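Local atomic coordinates of adenylate kinase (PDB entry 3BE4), a protein that probably transfers a phosphoryl group between ATP and AMP, as adenylate kinases do, and here holds the bisubstrate mimic bis(adenosine)-5'-pentaphosphate. Residues E53-S56 / I57-G61; L72-E75 / K76-G80; E119-D122 / S123-I126. All coordinates share one frame; numbering follows the deposited sequence. Where two conformers were deposited one is given.

Contact 1 (E53-S56 / I57-G61); sequences EAKS and IIESG. With AP5 (bis(adenosine)-5'-pentaphosphate), chain C.
K55 and E59 meet one turn apart near the end of helix 52-60, which closes in a Schellman motif at G61. The helix belongs to what is, in adenylate kinases, the AMP-binding part of the fold, and one adenosine of AP5 lies against it. K55 leaves the helix with CG anti to its own N (chi1 -175°), runs out extended and folds only at its last torsion, which turns NZ over to the carboxylate of E59. The chain of E59 slants across that of K55 and brings OE2 to NZ. NZ of K55 lies 2.5 Å from OE2 of E59, a short salt bridge made on the syn side of that oxygen but somewhat out of the carboxylate plane. The aliphatic part of E59 also rests on the backbone, CG being 3.2 Å from O of K55.

On the neighbouring faces, CD1 of I57 comes within 4.0 Å of CG of E53, an oblique apolar touch. I58 is buried: its CG1 lies 3.3 Å from O of A54, while L40, R41 and I44 of helix 36-45 cover the side chain. The same residue lines the ligand pocket, with CA 3.5 Å from ribose oxygen O2F of AP5 and CG2 near C4F.

At the helix end G61, at positive phi, donates its N to O of I58 and more weakly to O of I57. S60 holds OG between its N and carbonyl carbon (chi1 74°), the rotamer that folds the hydroxyl back to donate to O of I57 at 2.6 Å.

Contact 2 (L72-E75 / K76-G80); sequences LVKE and KFDLG
V73 to F77, K74 to D78 and E75 to L79 are joined by regular i-to-i+4 backbone bonds along helix 66-78, and G80 follows at positive phi in a Schellman motif. The buried flank belongs to V73 and F77, whose side chains lie side by side and point the same way. CG1 of V73 touches the ring at CE2, 3.6 Å away, while the ring edge also meets the backbone, CD2 being 3.3 Å from O of V73. Beyond the helix, I104, L105 and I108 of helix 95-108 pack on F77, and F86 forms an edge-to-face pair with it.

The exposed flank is charged. The final bend of K74 (chi4 -75°) carries NZ to D78, where it makes a salt bridge to OD2 at 3.1 Å, using the syn lone pair of that oxygen. In one of two conformers of K76, and so less certainly, a water accepts from NZ of K76 at 3.1 Å and donates weakly to OE1 of E75. Further round, E75 and L79 run alongside each other, CG of E75 being 4.0 Å from CD1 of L79. The leucine also leans back on the preceding turn: its CG packs 3.1 Å from O of E75.

Contact 3 (E119-D122 / S123-I126); sequences EIDD and SEII
The contact of I120, D121 and D122 with E124, I125 and I126 is a capped helix start, with D121 at the N-cap: the chain leaves strand 114-119 of the parallel sheet and turns at the surface into helix 122-130, which leads to the lid of the adenylate kinase fold. CG of D121 sits between its own N and carbonyl carbon (chi1 55°), which swings the carboxylate over the first turn, where OD2 accepts from N of E124 at 3.0 Å. The N-H comes in from above the carboxylate plane, well out of it.

The backbone takes up the helical pattern at the same place, N of I125 bonding to O of D121 at 3.1 Å and N of I126 to O of D122.

OD1 of D121 faces OE1 of E124 across 4.2 Å, with the two carboxylates turned 64° against each other. These like charges are reconciled by K203, whose NZ forms a salt bridge with both of these oxygens; the other oxygen of E124, OE2, pairs with R128. K203, and the bond from N of E124, would be expected to favour an ionised D121, against the opposing effect of E124. OD1 of D122 is hydrogen-bonded to NE2 of H181 on helix 170-184.

The apolar side of the turn is built by I120, which reaches over with CG1 anti to N. It crosses E124 at about a right angle, CG1 coming to 4.1 Å from CB of that residue. S16, in the phosphate-binding P-loop, touches both I120 and I125. Between the isoleucines, CD1 of I125 lies 3.9 Å from both CD1 and CG2 of I120.

Contacts 1 and 2 each close a helix, in successive helices of the chain, and both pack on helix 36-45; contact 3 instead opens a helix. The first two are partly buried, with apolar side chains turned inward and a lysine-acid pair one turn apart, exposed in contact 2 and only partly so in contact 1, whereas contact 3 is a surface contact dominated by acids balanced by basic residues from elsewhere. Contact 1 touches AP5 directly, while contact 2, its centre 23 Å away, packs against helix 95-108. Contacts 2 and 3 stand on opposite sides of the chain's centre, about 32 Å apart between centres. None of the three touches another.

Contact 1 (E53-S56 / I57-G61)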
loop_
_atom_site.group_PDB
_atom_site.type_symbol
_atom_site.label_atom_id
_atom_site.label_comp_id
_atom_site.label_asym_id
_atom_site.label_seq_id
_atom_site.Cartn_x
_atom_site.Cartn_y
_atom_site.Cartn_z
ATOM N N GLU A 53 -7.582 -18.934 7.265
ATOM C CA GLU A 53 -8.139 -17.957 8.199
ATOM C C GLU A 53 -7.738 -16.549 7.798
ATOM O O GLU A 53 -8.704 -15.712 7.716
ATOM C CB GLU A 53 -7.671 -18.212 9.631
ATOM C CG GLU A 53 -8.365 -17.261 10.590
ATOM C CD GLU A 53 -8.024 -17.560 12.038
ATOM O OE1 GLU A 53 -7.447 -16.653 12.725
ATOM O OE2 GLU A 53 -8.322 -18.728 12.434
ATOM N N ALA A 54 -6.406 -16.332 7.535
ATOM C CA ALA A 54 -5.997 -14.983 6.939
ATOM C C ALA A 54 -6.787 -14.700 5.683
ATOM O O ALA A 54 -7.268 -13.565 5.506
ATOM C CB ALA A 54 -4.586 -14.850 6.746
ATOM N N LYS A 55 -7.013 -15.704 4.801
ATOM C CA LYS A 55 -7.807 -15.486 3.579
ATOM C C LYS A 55 -9.187 -14.978 3.881
ATOM O O LYS A 55 -9.658 -14.014 3.269
ATOM C CB LYS A 55 -7.840 -16.856 2.786
ATOM C CG LYS A 55 -8.543 -16.675 1.474
ATOM C CD LYS A 55 -8.596 -17.998 0.809
ATOM C CE LYS A 55 -9.565 -17.975 -0.423
ATOM N NZ LYS A 55 -9.177 -16.992 -1.541
ATOM N N SER A 56 -9.891 -15.634 4.839
ATOM C CA SER A 56 -11.222 -15.127 5.116
ATOM C C SER A 56 -11.217 -13.691 5.686
ATOM O O SER A 56 -12.095 -12.899 5.330
ATOM C CB SER A 56 -11.945 -16.153 6.069
ATOM O OG SER A 56 -13.270 -15.696 6.208
ATOM N N ILE A 57 -10.332 -13.445 6.631
ATOM C CA ILE A 57 -10.225 -12.103 7.226
ATOM C C ILE A 57 -10.012 -11.022 6.143
ATOM O O ILE A 57 -10.767 -10.060 6.078
ATOM C CB ILE A 57 -9.105 -12.075 8.267
ATOM C CG1 ILE A 57 -9.431 -12.996 9.498
ATOM C CG2 ILE A 57 -8.811 -10.627 8.563
ATOM C CD1 ILE A 57 -8.217 -13.273 10.290
ATOM N N ILE A 58 -9.073 -11.264 5.171
ATOM C CA ILE A 58 -8.863 -10.302 4.081
ATOM C C ILE A 58 -10.088 -10.157 3.222
ATOM O O ILE A 58 -10.508 -9.052 2.936
ATOM C CB ILE A 58 -7.639 -10.852 3.210
ATOM C CG1 ILE A 58 -6.437 -10.713 4.100
ATOM C CG2 ILE A 58 -7.609 -10.221 1.882
ATOM C CD1 ILE A 58 -5.206 -11.461 3.477
ATOM N N GLU A 59 -10.738 -11.286 2.824
ATOM C CA GLU A 59 -11.889 -11.152 1.965
ATOM C C GLU A 59 -13.109 -10.550 2.712
ATOM O O GLU A 59 -14.091 -10.078 2.093
ATOM C CB GLU A 59 -12.125 -12.566 1.328
ATOM C CG GLU A 59 -10.811 -12.952 0.451
ATOM C CD GLU A 59 -10.900 -14.295 -0.269
ATOM O OE1 GLU A 59 -11.962 -15.006 -0.115
ATOM O OE2 GLU A 59 -9.936 -14.624 -1.012
ATOM N N SER A 60 -13.084 -10.467 4.079
ATOM C CA SER A 60 -14.214 -9.843 4.862
ATOM C C SER A 60 -13.943 -8.279 4.905
ATOM O O SER A 60 -14.784 -7.511 5.246
ATOM C CB SER A 60 -14.200 -10.404 6.268
ATOM O OG SER A 60 -13.124 -9.874 7.043
ATOM N N GLY A 61 -12.685 -7.913 4.617
ATOM C CA GLY A 61 -12.218 -6.497 4.704
ATOM C C GLY A 61 -11.623 -6.134 6.003
ATOM O O GLY A 61 -11.168 -4.978 6.149
HETATM P PA AP5 C . -4.324 -4.171 0.407
HETATM O O1A AP5 C . -3.944 -5.096 -0.761
HETATM O O2A AP5 C . -3.393 -3.136 0.834
HETATM O O3A AP5 C . -5.753 -3.519 0.102
HETATM P PB AP5 C . -6.396 -2.143 0.571
HETATM O O1B AP5 C . -5.843 -1.709 1.842
HETATM O O2B AP5 C . -7.911 -2.290 0.381
HETATM O O3B AP5 C . -5.786 -1.142 -0.634
HETATM P PG AP5 C . -5.731 -1.374 -2.182
HETATM O O1G AP5 C . -7.089 -1.787 -2.632
HETATM O O2G AP5 C . -4.568 -2.242 -2.441
HETATM O O3G AP5 C . -5.474 0.139 -2.561
HETATM P PD AP5 C . -4.240 0.954 -3.251
HETATM O O1D AP5 C . -3.120 0.022 -3.430
HETATM O O2D AP5 C . -4.110 2.194 -2.468
HETATM O O3D AP5 C . -4.888 1.397 -4.645
HETATM P PE AP5 C . -4.517 0.883 -6.107
HETATM O O1E AP5 C . -4.681 -0.542 -6.153
HETATM O O2E AP5 C . -3.199 1.465 -6.580
HETATM O O5F AP5 C . -4.660 -4.992 1.736
HETATM C C5F AP5 C . -5.449 -6.163 1.475
HETATM C C4F AP5 C . -6.044 -6.521 2.899
HETATM O O4F AP5 C . -5.035 -7.217 3.591
HETATM C C3F AP5 C . -6.474 -5.425 3.799
HETATM O O3F AP5 C . -7.781 -4.982 3.507
HETATM C C2F AP5 C . -6.411 -6.219 5.120
HETATM O O2F AP5 C . -7.474 -7.248 5.173
HETATM C C1F AP5 C . -5.090 -6.957 5.011
HETATM N N9A AP5 C . -4.003 -6.119 5.444
HETATM C C8A AP5 C . -3.025 -5.589 4.558
HETATM N N7A AP5 C . -2.141 -4.874 5.235
HETATM C C5A AP5 C . -2.495 -4.965 6.597
HETATM C C6A AP5 C . -1.890 -4.468 7.735
HETATM N N6A AP5 C . -0.871 -3.606 7.830
HETATM N N1A AP5 C . -2.570 -4.794 8.934
HETATM C C2A AP5 C . -3.604 -5.605 8.889
HETATM N N3A AP5 C . -4.223 -6.121 7.805
HETATM C C4A AP5 C . -3.564 -5.831 6.591
HETATM O O5J AP5 C . -5.596 1.655 -6.947
HETATM C C5J AP5 C . -7.046 1.231 -6.885
HETATM C C4J AP5 C . -7.601 1.526 -8.295
HETATM O O4J AP5 C . -7.586 2.916 -8.672
HETATM C C3J AP5 C . -6.917 0.680 -9.372
HETATM O O3J AP5 C . -7.878 0.269 -10.320
HETATM C C2J AP5 C . -6.084 1.769 -9.972
HETATM O O2J AP5 C . -5.814 1.508 -11.343
HETATM C C1J AP5 C . -6.839 3.025 -10.001
HETATM N N9B AP5 C . -6.169 4.282 -9.874
HETATM C C8B AP5 C . -4.980 4.534 -9.193
HETATM N N7B AP5 C . -4.734 5.856 -9.260
HETATM C C5B AP5 C . -5.741 6.451 -9.980
HETATM C C6B AP5 C . -6.106 7.812 -10.227
HETATM N N6B AP5 C . -5.306 8.796 -9.816
HETATM N N1B AP5 C . -7.237 8.051 -10.948
HETATM C C2B AP5 C . -8.089 6.991 -11.293
HETATM N N3B AP5 C . -7.842 5.677 -11.003
HETATM C C4B AP5 C . -6.709 5.404 -10.257
#

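Contact 2 (L72-E75 / K76-G80)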
loop_
_atom_site.group_PDB
_atom_site.type_symbol
_atom_site.label_atom_id
_atom_site.label_comp_id
_atom_site.label_asym_id
_atom_site.label_seq_id
_atom_site.Cartn_x
_atom_site.Cartn_y
_atom_site.Cartn_z
ATOM N N LEU A 72 5.901 -10.091 9.326
ATOM C CA LEU A 72 6.249 -10.122 7.863
ATOM C C LEU A 72 7.094 -8.913 7.540
ATOM O O LEU A 72 8.084 -9.070 6.724
ATOM C CB LEU A 72 5.020 -10.087 6.955
ATOM C CG LEU A 72 4.085 -11.303 7.062
ATOM C CD1 LEU A 72 2.829 -10.990 6.190
ATOM C CD2 LEU A 72 4.851 -12.535 6.672
ATOM N N VAL A 73 6.806 -7.750 8.101
ATOM C CA VAL A 73 7.629 -6.552 7.787
ATOM C C VAL A 73 9.016 -6.718 8.434
ATOM O O VAL A 73 10.036 -6.416 7.825
ATOM C CB VAL A 73 6.930 -5.324 8.251
ATOM C CG1 VAL A 73 7.842 -4.089 8.265
ATOM C CG2 VAL A 73 5.573 -5.194 7.351
ATOM N N LYS A 74 9.065 -7.128 9.710
ATOM C CA LYS A 74 10.351 -7.289 10.365
ATOM C C LYS A 74 11.230 -8.263 9.550
ATOM O O LYS A 74 12.433 -8.020 9.479
ATOM C CB LYS A 74 10.044 -7.947 11.745
ATOM C CG LYS A 74 11.344 -8.109 12.618
ATOM C CD LYS A 74 11.088 -8.104 14.144
ATOM C CE LYS A 74 12.474 -7.961 14.830
ATOM N NZ LYS A 74 13.237 -9.228 14.763
ATOM N N GLU A 75 10.659 -9.330 9.001
ATOM C CA GLU A 75 11.383 -10.333 8.269
ATOM C C GLU A 75 12.060 -9.603 7.097
ATOM O O GLU A 75 13.299 -9.809 6.794
ATOM C CB GLU A 75 10.450 -11.417 7.774
ATOM C CG GLU A 75 11.167 -12.433 6.904
ATOM C CD GLU A 75 10.282 -13.587 6.462
ATOM O OE1 GLU A 75 9.133 -13.366 6.002
ATOM O OE2 GLU A 75 10.796 -14.733 6.480
ATOM N N LYS A 76 11.351 -8.662 6.454
ATOM C CA LYS A 76 12.019 -7.950 5.278
ATOM C C LYS A 76 13.190 -7.159 5.721
ATOM O O LYS A 76 14.303 -7.122 5.075
ATOM C CB LYS A 76 11.057 -6.964 4.637
ATOM C CG LYS A 76 9.798 -7.600 4.059
ATOM C CD LYS A 76 10.044 -8.130 2.676
ATOM C CE LYS A 76 9.114 -9.308 2.387
ATOM N NZ LYS A 76 9.662 -10.079 1.198
ATOM N N PHE A 77 13.036 -6.370 6.793
ATOM C CA PHE A 77 14.118 -5.577 7.351
ATOM C C PHE A 77 15.266 -6.461 7.777
ATOM O O PHE A 77 16.395 -6.122 7.429
ATOM C CB PHE A 77 13.613 -4.788 8.549
ATOM C CG PHE A 77 12.922 -3.505 8.077
ATOM C CD1 PHE A 77 13.625 -2.321 7.870
ATOM C CD2 PHE A 77 11.512 -3.480 7.868
ATOM C CE1 PHE A 77 13.016 -1.095 7.425
ATOM C CE2 PHE A 77 10.824 -2.244 7.421
ATOM C CZ PHE A 77 11.540 -1.067 7.263
ATOM N N ASP A 78 14.954 -7.586 8.427
ATOM C CA ASP A 78 16.060 -8.427 8.972
ATOM C C ASP A 78 16.869 -9.026 7.789
ATOM O O ASP A 78 18.099 -9.328 7.918
ATOM C CB ASP A 78 15.469 -9.557 9.796
ATOM C CG ASP A 78 14.985 -9.034 11.250
ATOM O OD1 ASP A 78 15.325 -7.910 11.627
ATOM O OD2 ASP A 78 14.306 -9.839 11.895
ATOM N N LEU A 79 16.210 -9.312 6.670
ATOM C CA LEU A 79 16.939 -9.955 5.517
ATOM C C LEU A 79 17.814 -8.963 4.765
ATOM O O LEU A 79 18.490 -9.424 3.849
ATOM C CB LEU A 79 15.915 -10.577 4.576
ATOM C CG LEU A 79 15.045 -11.768 5.122
ATOM C CD1 LEU A 79 13.973 -12.016 4.123
ATOM C CD2 LEU A 79 15.901 -13.021 5.384
ATOM N N GLY A 80 17.636 -7.661 4.998
ATOM C CA GLY A 80 18.401 -6.547 4.269
ATOM C C GLY A 80 17.660 -5.954 3.109
ATOM O O GLY A 80 18.254 -5.178 2.329
HETATM O O HOH W 1 10.214 -12.423 3.138
#

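Contact 3 (E119-D122 / S123-I126)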
loop_
_atom_site.group_PDB
_atom_site.type_symbol
_atom_site.label_atom_id
_atom_site.label_comp_id
_atom_site.label_asym_id
_atom_site.label_seq_id
_atom_site.Cartn_x
_atom_site.Cartn_y
_atom_site.Cartn_z
ATOM N N GLU A 119 -5.091 12.038 0.176
ATOM C CA GLU A 119 -6.457 12.484 0.549
ATOM C C GLU A 119 -7.442 12.182 -0.560
ATOM O O GLU A 119 -7.275 12.585 -1.686
ATOM C CB GLU A 119 -6.454 13.979 0.819
ATOM C CG GLU A 119 -5.658 14.279 2.007
ATOM C CD GLU A 119 -5.805 15.797 2.413
ATOM O OE1 GLU A 119 -5.396 16.663 1.597
ATOM O OE2 GLU A 119 -6.312 16.089 3.549
ATOM N N ILE A 120 -8.506 11.505 -0.179
ATOM C CA ILE A 120 -9.523 11.109 -1.239
ATOM C C ILE A 120 -10.734 10.705 -0.475
ATOM O O ILE A 120 -10.625 10.129 0.602
ATOM C CB ILE A 120 -9.003 9.983 -2.163
ATOM C CG1 ILE A 120 -10.089 9.563 -3.168
ATOM C CG2 ILE A 120 -8.541 8.846 -1.359
ATOM C CD1 ILE A 120 -9.524 8.676 -4.326
ATOM N N ASP A 121 -11.915 10.980 -1.052
ATOM C CA ASP A 121 -13.140 10.653 -0.294
ATOM C C ASP A 121 -13.735 9.280 -0.604
ATOM O O ASP A 121 -13.383 8.655 -1.578
ATOM C CB ASP A 121 -14.190 11.650 -0.735
ATOM C CG ASP A 121 -14.378 11.661 -2.278
ATOM O OD1 ASP A 121 -13.373 12.031 -3.041
ATOM O OD2 ASP A 121 -15.455 11.209 -2.831
ATOM N N ASP A 122 -14.614 8.774 0.253
ATOM C CA ASP A 122 -15.077 7.390 0.103
ATOM C C ASP A 122 -15.877 7.141 -1.165
ATOM O O ASP A 122 -15.785 6.051 -1.741
ATOM C CB ASP A 122 -16.047 6.981 1.269
ATOM C CG ASP A 122 -15.389 6.977 2.615
ATOM O OD1 ASP A 122 -14.150 7.141 2.698
ATOM O OD2 ASP A 122 -16.122 6.709 3.619
ATOM N N SER A 123 -16.633 8.160 -1.644
ATOM C CA SER A 123 -17.412 7.899 -2.883
ATOM C C SER A 123 -16.456 7.699 -4.069
ATOM O O SER A 123 -16.724 6.804 -4.859
ATOM C CB SER A 123 -18.319 9.106 -3.241
ATOM O OG SER A 123 -19.346 9.144 -2.246
ATOM N N GLU A 124 -15.403 8.462 -4.131
ATOM C CA GLU A 124 -14.492 8.223 -5.284
ATOM C C GLU A 124 -13.812 6.911 -5.067
ATOM O O GLU A 124 -13.517 6.201 -6.049
ATOM C CB GLU A 124 -13.451 9.333 -5.418
ATOM C CG GLU A 124 -12.762 9.144 -6.775
ATOM C CD GLU A 124 -12.220 10.324 -7.464
ATOM O OE1 GLU A 124 -12.249 11.440 -6.996
ATOM O OE2 GLU A 124 -11.669 10.003 -8.548
ATOM N N ILE A 125 -13.488 6.529 -3.837
ATOM C CA ILE A 125 -12.811 5.161 -3.669
ATOM C C ILE A 125 -13.719 4.068 -4.225
ATOM O O ILE A 125 -13.245 3.118 -4.706
ATOM C CB ILE A 125 -12.619 4.862 -2.083
ATOM C CG1 ILE A 125 -11.534 5.888 -1.614
ATOM C CG2 ILE A 125 -12.425 3.425 -1.753
ATOM C CD1 ILE A 125 -10.127 5.431 -2.298
ATOM N N ILE A 126 -15.034 4.130 -4.056
ATOM C CA ILE A 126 -15.900 3.098 -4.552
ATOM C C ILE A 126 -15.789 3.030 -6.075
ATOM O O ILE A 126 -15.700 1.896 -6.502
ATOM C CB ILE A 126 -17.359 3.433 -4.218
ATOM C CG1 ILE A 126 -17.541 3.459 -2.677
ATOM C CG2 ILE A 126 -18.332 2.572 -4.949
ATOM C CD1 ILE A 126 -17.189 2.437 -2.039
#